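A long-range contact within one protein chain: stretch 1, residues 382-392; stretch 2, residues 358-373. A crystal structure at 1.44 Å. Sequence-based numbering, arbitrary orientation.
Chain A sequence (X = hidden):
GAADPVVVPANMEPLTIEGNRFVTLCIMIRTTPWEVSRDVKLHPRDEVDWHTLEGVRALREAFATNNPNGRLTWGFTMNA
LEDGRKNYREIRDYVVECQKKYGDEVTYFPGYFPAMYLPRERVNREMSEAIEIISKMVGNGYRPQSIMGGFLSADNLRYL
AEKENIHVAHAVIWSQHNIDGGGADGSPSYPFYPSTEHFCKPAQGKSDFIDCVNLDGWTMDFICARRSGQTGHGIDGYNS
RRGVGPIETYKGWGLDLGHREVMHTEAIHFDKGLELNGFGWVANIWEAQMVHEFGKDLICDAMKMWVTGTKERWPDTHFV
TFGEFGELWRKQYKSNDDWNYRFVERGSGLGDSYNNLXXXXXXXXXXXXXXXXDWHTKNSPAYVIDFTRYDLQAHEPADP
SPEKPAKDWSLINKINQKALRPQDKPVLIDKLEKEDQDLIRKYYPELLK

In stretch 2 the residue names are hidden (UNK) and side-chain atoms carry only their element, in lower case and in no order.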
# COMPACT_ATOMS: atom_id res chain seq x y z
N ALA A 382 -4.10 -25.24 12.74
CA ALA A 382 -3.76 -23.84 12.50
C ALA A 382 -3.51 -23.15 13.84
O ALA A 382 -4.14 -23.48 14.86
CB ALA A 382 -4.87 -23.14 11.73
N TYR A 383 -2.54 -22.26 13.84
CA TYR A 383 -2.19 -21.43 14.97
C TYR A 383 -2.48 -19.97 14.69
O TYR A 383 -2.26 -19.47 13.60
CB TYR A 383 -0.69 -21.57 15.28
CG TYR A 383 -0.34 -22.93 15.81
CD1 TYR A 383 -0.17 -24.01 14.96
CD2 TYR A 383 -0.20 -23.13 17.17
CE1 TYR A 383 0.13 -25.28 15.46
CE2 TYR A 383 0.10 -24.40 17.69
CZ TYR A 383 0.27 -25.45 16.82
OH TYR A 383 0.57 -26.72 17.33
N VAL A 384 -2.92 -19.27 15.72
CA VAL A 384 -3.05 -17.83 15.67
C VAL A 384 -1.66 -17.23 15.67
O VAL A 384 -0.89 -17.40 16.62
CB VAL A 384 -3.83 -17.28 16.90
CG1 VAL A 384 -3.93 -15.74 16.85
CG2 VAL A 384 -5.24 -17.87 16.99
N ILE A 385 -1.34 -16.48 14.61
CA ILE A 385 -0.09 -15.72 14.55
C ILE A 385 -0.29 -14.21 14.67
O ILE A 385 0.68 -13.47 14.85
CB ILE A 385 0.77 -16.05 13.29
CG1 ILE A 385 0.11 -15.58 12.00
CG2 ILE A 385 1.07 -17.55 13.26
CD1 ILE A 385 1.11 -15.53 10.81
N ASP A 386 -1.53 -13.75 14.55
CA ASP A 386 -1.85 -12.33 14.75
C ASP A 386 -3.28 -12.25 15.26
O ASP A 386 -4.18 -12.86 14.70
CB ASP A 386 -1.71 -11.53 13.44
CG ASP A 386 -1.68 -10.04 13.66
OD1 ASP A 386 -2.79 -9.46 13.80
OD2 ASP A 386 -0.54 -9.47 13.63
N PHE A 387 -3.48 -11.48 16.32
CA PHE A 387 -4.81 -11.08 16.76
C PHE A 387 -4.65 -9.68 17.29
O PHE A 387 -4.01 -9.47 18.34
CB PHE A 387 -5.36 -12.03 17.82
CG PHE A 387 -6.73 -11.64 18.30
CD1 PHE A 387 -7.81 -11.62 17.41
CD2 PHE A 387 -6.95 -11.32 19.62
CE1 PHE A 387 -9.07 -11.25 17.83
CE2 PHE A 387 -8.23 -10.94 20.05
CZ PHE A 387 -9.28 -10.92 19.16
N THR A 388 -5.16 -8.71 16.53
CA THR A 388 -4.99 -7.30 16.83
C THR A 388 -6.38 -6.70 16.95
O THR A 388 -7.13 -6.67 15.99
CB THR A 388 -4.20 -6.62 15.70
OG1 THR A 388 -2.93 -7.26 15.52
CG2 THR A 388 -3.95 -5.13 15.99
N ARG A 389 -6.74 -6.26 18.16
CA ARG A 389 -8.05 -5.69 18.42
C ARG A 389 -8.10 -4.21 18.13
O ARG A 389 -7.20 -3.48 18.45
CB ARG A 389 -8.42 -5.94 19.88
CG ARG A 389 -8.72 -7.39 20.15
CD ARG A 389 -9.09 -7.62 21.59
NE ARG A 389 -10.39 -7.04 21.91
CZ ARG A 389 -11.13 -7.43 22.92
NH1 ARG A 389 -10.72 -8.41 23.73
NH2 ARG A 389 -12.29 -6.85 23.11
N TYR A 390 -9.20 -3.78 17.52
CA TYR A 390 -9.43 -2.38 17.21
C TYR A 390 -10.44 -1.73 18.14
O TYR A 390 -10.55 -0.52 18.15
CB TYR A 390 -9.92 -2.26 15.77
CG TYR A 390 -8.99 -2.85 14.75
CD1 TYR A 390 -7.64 -2.56 14.78
CD2 TYR A 390 -9.48 -3.62 13.69
CE1 TYR A 390 -6.78 -3.08 13.81
CE2 TYR A 390 -8.64 -4.12 12.72
CZ TYR A 390 -7.28 -3.87 12.79
OH TYR A 390 -6.43 -4.35 11.81
N ASP A 391 -11.20 -2.54 18.87
CA ASP A 391 -12.17 -1.98 19.82
C ASP A 391 -11.49 -1.33 21.01
O ASP A 391 -12.05 -0.41 21.63
CB ASP A 391 -13.22 -3.04 20.20
CG ASP A 391 -12.64 -4.22 20.94
OD1 ASP A 391 -11.48 -4.60 20.74
OD2 ASP A 391 -13.40 -4.82 21.73
N LEU A 392 -10.29 -1.76 21.33
CA LEU A 392 -9.45 -1.14 22.33
C LEU A 392 -9.04 0.28 21.90
O LEU A 392 -8.79 0.54 20.72
CB LEU A 392 -8.20 -2.01 22.58
CG LEU A 392 -8.43 -3.45 23.05
CD1 LEU A 392 -7.13 -4.23 23.13
CD2 LEU A 392 -9.16 -3.45 24.40
N UNK A 358 -0.03 -22.52 4.87
CA UNK A 358 -1.31 -21.98 4.49
C UNK A 358 -1.66 -20.90 5.50
O UNK A 358 -1.68 -21.16 6.73
c UNK A 358 -2.40 -23.04 4.49
o UNK A 358 -5.52 -23.82 4.90
c UNK A 358 -4.78 -23.58 3.94
c UNK A 358 -3.75 -22.48 4.10
o UNK A 358 -4.82 -24.23 2.87
N UNK A 359 -1.88 -19.68 5.00
CA UNK A 359 -2.25 -18.56 5.87
C UNK A 359 -3.67 -18.13 5.57
O UNK A 359 -4.08 -18.10 4.40
c UNK A 359 -1.28 -16.69 4.36
c UNK A 359 -1.25 -17.37 5.76
c UNK A 359 -0.36 -15.37 7.02
c UNK A 359 -1.53 -16.33 6.85
N UNK A 360 -4.43 -17.81 6.61
CA UNK A 360 -5.75 -17.26 6.47
C UNK A 360 -5.78 -15.94 7.24
O UNK A 360 -5.47 -15.91 8.44
c UNK A 360 -6.81 -18.19 7.02
c UNK A 360 -6.94 -19.48 6.24
c UNK A 360 -8.21 -21.55 5.81
n UNK A 360 -9.26 -22.55 6.26
c UNK A 360 -8.07 -20.36 6.74
N UNK A 361 -6.22 -14.87 6.58
CA UNK A 361 -6.44 -13.57 7.23
C UNK A 361 -7.93 -13.26 7.29
O UNK A 361 -8.67 -13.59 6.36
c UNK A 361 -3.22 -12.47 6.15
c UNK A 361 -4.61 -10.93 9.13
c UNK A 361 -2.48 -10.30 10.08
c UNK A 361 -5.77 -12.44 6.44
c UNK A 361 -1.80 -10.82 9.02
n UNK A 361 -2.11 -12.01 6.84
c UNK A 361 -4.36 -12.14 6.83
c UNK A 361 -3.87 -10.36 10.15
c UNK A 361 -3.94 -11.48 8.03
c UNK A 361 -2.53 -11.40 7.99
N UNK A 362 -8.33 -12.64 8.39
CA UNK A 362 -9.68 -12.14 8.64
C UNK A 362 -9.53 -10.71 9.12
O UNK A 362 -8.75 -10.45 10.04
c UNK A 362 -9.31 -15.25 9.66
c UNK A 362 -9.34 -16.60 9.38
c UNK A 362 -11.58 -16.39 8.55
c UNK A 362 -10.36 -12.98 9.73
c UNK A 362 -10.47 -17.16 8.81
c UNK A 362 -10.41 -14.45 9.42
c UNK A 362 -11.56 -15.02 8.84
N UNK A 363 -10.25 -9.79 8.50
CA UNK A 363 -10.16 -8.38 8.87
C UNK A 363 -11.54 -7.76 8.89
O UNK A 363 -12.30 -7.85 7.91
c UNK A 363 -7.87 -8.08 7.77
se UNK A 363 -7.06 -7.71 6.05
c UNK A 363 -9.30 -7.62 7.84
c UNK A 363 -5.23 -8.32 6.42
N UNK A 364 -11.88 -7.16 10.02
CA UNK A 364 -13.17 -6.50 10.16
C UNK A 364 -12.99 -5.23 11.03
O UNK A 364 -11.87 -4.90 11.43
n UNK A 364 -13.49 -9.27 12.17
o UNK A 364 -13.77 -7.22 13.06
c UNK A 364 -14.21 -7.47 10.73
c UNK A 364 -13.82 -7.97 12.10
N UNK A 365 -14.07 -4.50 11.28
CA UNK A 365 -13.97 -3.24 12.02
C UNK A 365 -13.34 -3.41 13.40
O UNK A 365 -12.69 -2.52 13.90
c UNK A 365 -17.55 -1.35 14.23
c UNK A 365 -16.82 -0.77 13.06
n UNK A 365 -18.94 -0.76 14.43
c UNK A 365 -15.41 -1.33 12.95
c UNK A 365 -15.37 -2.63 12.18
N UNK A 366 -13.58 -4.56 14.02
CA UNK A 366 -13.21 -4.75 15.41
C UNK A 366 -11.89 -5.49 15.66
O UNK A 366 -11.35 -5.36 16.74
c UNK A 366 -16.60 -4.92 17.30
o UNK A 366 -16.71 -4.42 18.43
o UNK A 366 -17.32 -5.82 16.85
c UNK A 366 -15.49 -4.37 16.41
c UNK A 366 -14.35 -5.37 16.19
N UNK A 367 -11.40 -6.24 14.68
CA UNK A 367 -10.09 -6.89 14.81
C UNK A 367 -9.60 -7.41 13.46
O UNK A 367 -10.36 -7.55 12.50
c UNK A 367 -12.37 -9.22 15.79
c UNK A 367 -10.13 -8.05 15.81
c UNK A 367 -13.20 -10.31 15.45
c UNK A 367 -10.55 -10.28 14.69
c UNK A 367 -11.04 -9.20 15.41
c UNK A 367 -12.71 -11.35 14.71
c UNK A 367 -11.37 -11.35 14.32
N UNK A 368 -8.30 -7.71 13.43
CA UNK A 368 -7.78 -8.63 12.43
C UNK A 368 -7.23 -9.86 13.11
O UNK A 368 -6.81 -9.82 14.27
c UNK A 368 -4.35 -7.08 11.30
c UNK A 368 -1.89 -6.90 11.32
n UNK A 368 -1.88 -6.10 10.25
c UNK A 368 -6.73 -7.96 11.52
n UNK A 368 -0.75 -7.27 11.85
c UNK A 368 -5.41 -7.64 12.21
n UNK A 368 -3.03 -7.30 11.85
N UNK A 369 -7.21 -10.94 12.35
CA UNK A 369 -6.81 -12.25 12.82
C UNK A 369 -6.13 -13.01 11.69
O UNK A 369 -6.68 -13.10 10.61
c UNK A 369 -8.03 -13.05 13.28
c UNK A 369 -9.25 -15.22 13.77
c UNK A 369 -7.87 -14.53 13.64
c UNK A 369 -7.10 -14.69 14.97
N UNK A 370 -4.97 -13.59 11.98
CA UNK A 370 -4.27 -14.49 11.04
C UNK A 370 -4.03 -15.86 11.66
O UNK A 370 -3.55 -15.96 12.80
c UNK A 370 -2.93 -13.91 10.65
N UNK A 371 -4.33 -16.89 10.89
CA UNK A 371 -4.10 -18.28 11.27
C UNK A 371 -3.09 -18.86 10.28
O UNK A 371 -3.18 -18.61 9.06
c UNK A 371 -6.58 -18.55 12.02
c UNK A 371 -7.83 -19.41 11.74
c UNK A 371 -6.22 -18.55 13.49
c UNK A 371 -5.41 -19.07 11.18
N UNK A 372 -2.14 -19.64 10.79
CA UNK A 372 -1.08 -20.23 9.96
C UNK A 372 -1.03 -21.71 10.25
O UNK A 372 -1.09 -22.14 11.42
c UNK A 372 1.42 -19.97 9.39
c UNK A 372 1.25 -19.37 7.99
c UNK A 372 2.73 -19.54 9.99
c UNK A 372 0.26 -19.61 10.32
N UNK A 373 -0.89 -22.50 9.18
CA UNK A 373 -0.91 -23.97 9.29
C UNK A 373 0.16 -24.58 8.39
O UNK A 373 0.37 -24.10 7.28
c UNK A 373 -4.52 -27.16 6.61
n UNK A 373 -5.07 -26.85 5.44
n UNK A 373 -4.04 -28.38 6.81
n UNK A 373 -4.46 -26.24 7.58
c UNK A 373 -2.28 -24.51 8.90
c UNK A 373 -2.43 -26.02 9.05
c UNK A 373 -3.89 -26.46 8.91
O HOH W 1 -16.26 -4.90 20.97

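Position 358 carries three side-chain carbons, the third bearing two oxygens, and lies beyond reach of stretch 1: Glu 358. Position 359 has four carbons forked at the first, one arm two carbons long, which makes it Ile 359; its CD1 lies 4.1 Å from Ile 385 CD1. Position 360, four carbons in a row ending in nitrogen, is Lys 360, without contact. At 361 one carbon leads to fused five- and six-membered rings holding one nitrogen, so this is Trp 361, whose CH2 approaches Asp 386 CB at 3.7 Å. Position 362, one carbon and a six-carbon ring, is Phe 362, out of reach. The selenium in the unbranched chain at 363 identifies selenomethionine, Met 363.

At 364 the second of two carbons carries one oxygen and one nitrogen: Asn 364. Position 365, again four carbons ending in nitrogen, is Lys 365, directed away from stretch 1. Position 366 has three carbons and a terminal pair of oxygens and is Glu 366; its N donates to Asn 364 OD1 (2.8 Å), bracing the turn, and a water donates to both Glu 366 OE2 and Asp 391 OD2.

Position 367, a six-carbon ring on one carbon, packs against Phe 387 and is Phe 367, the ring planes inclined at 55°. At 368 three carbons, a nitrogen and a carbon with two more nitrogens reach the Asp 386 carboxylate: Arg 368. Its NE donates to Asp 386 OD1 (2.9 Å) and its NH2 to Asp 386 OD2 (2.8 Å), a two-pronged salt bridge. Position 369, four carbons forked at the second, meets Val 384 and Phe 387 and is Leu 369. The single carbon at 370 touches Ile 385 and marks Ala 370. Positions 371 and 372 share the fork at the second of four carbons; the former meets Val 384, the latter Ile 385, and they are Leu 371 and Leu 372. Position 373, with three carbons, a nitrogen and a carbon bearing two nitrogens, is Arg 373, whose end leads away from stretch 1 to a salt bridge with Glu 358.

The contact is an antiparallel strand pairing. Backbone bonds join Tyr 383 with Leu 372 and Thr 388 with Arg 368 in both directions. Between them a bulge shifts the register: Ala 370 O accepts from Ile 385 N at 2.9 Å and weakly from Asp 386 N at 3.5 Å. Apolar packing of Val 384 and Phe 387 lines one face, while the Asp 386–Arg 368 salt bridge lies on the other.

Stretch 2 (358-373) EIKWFMNKEFRLALLR
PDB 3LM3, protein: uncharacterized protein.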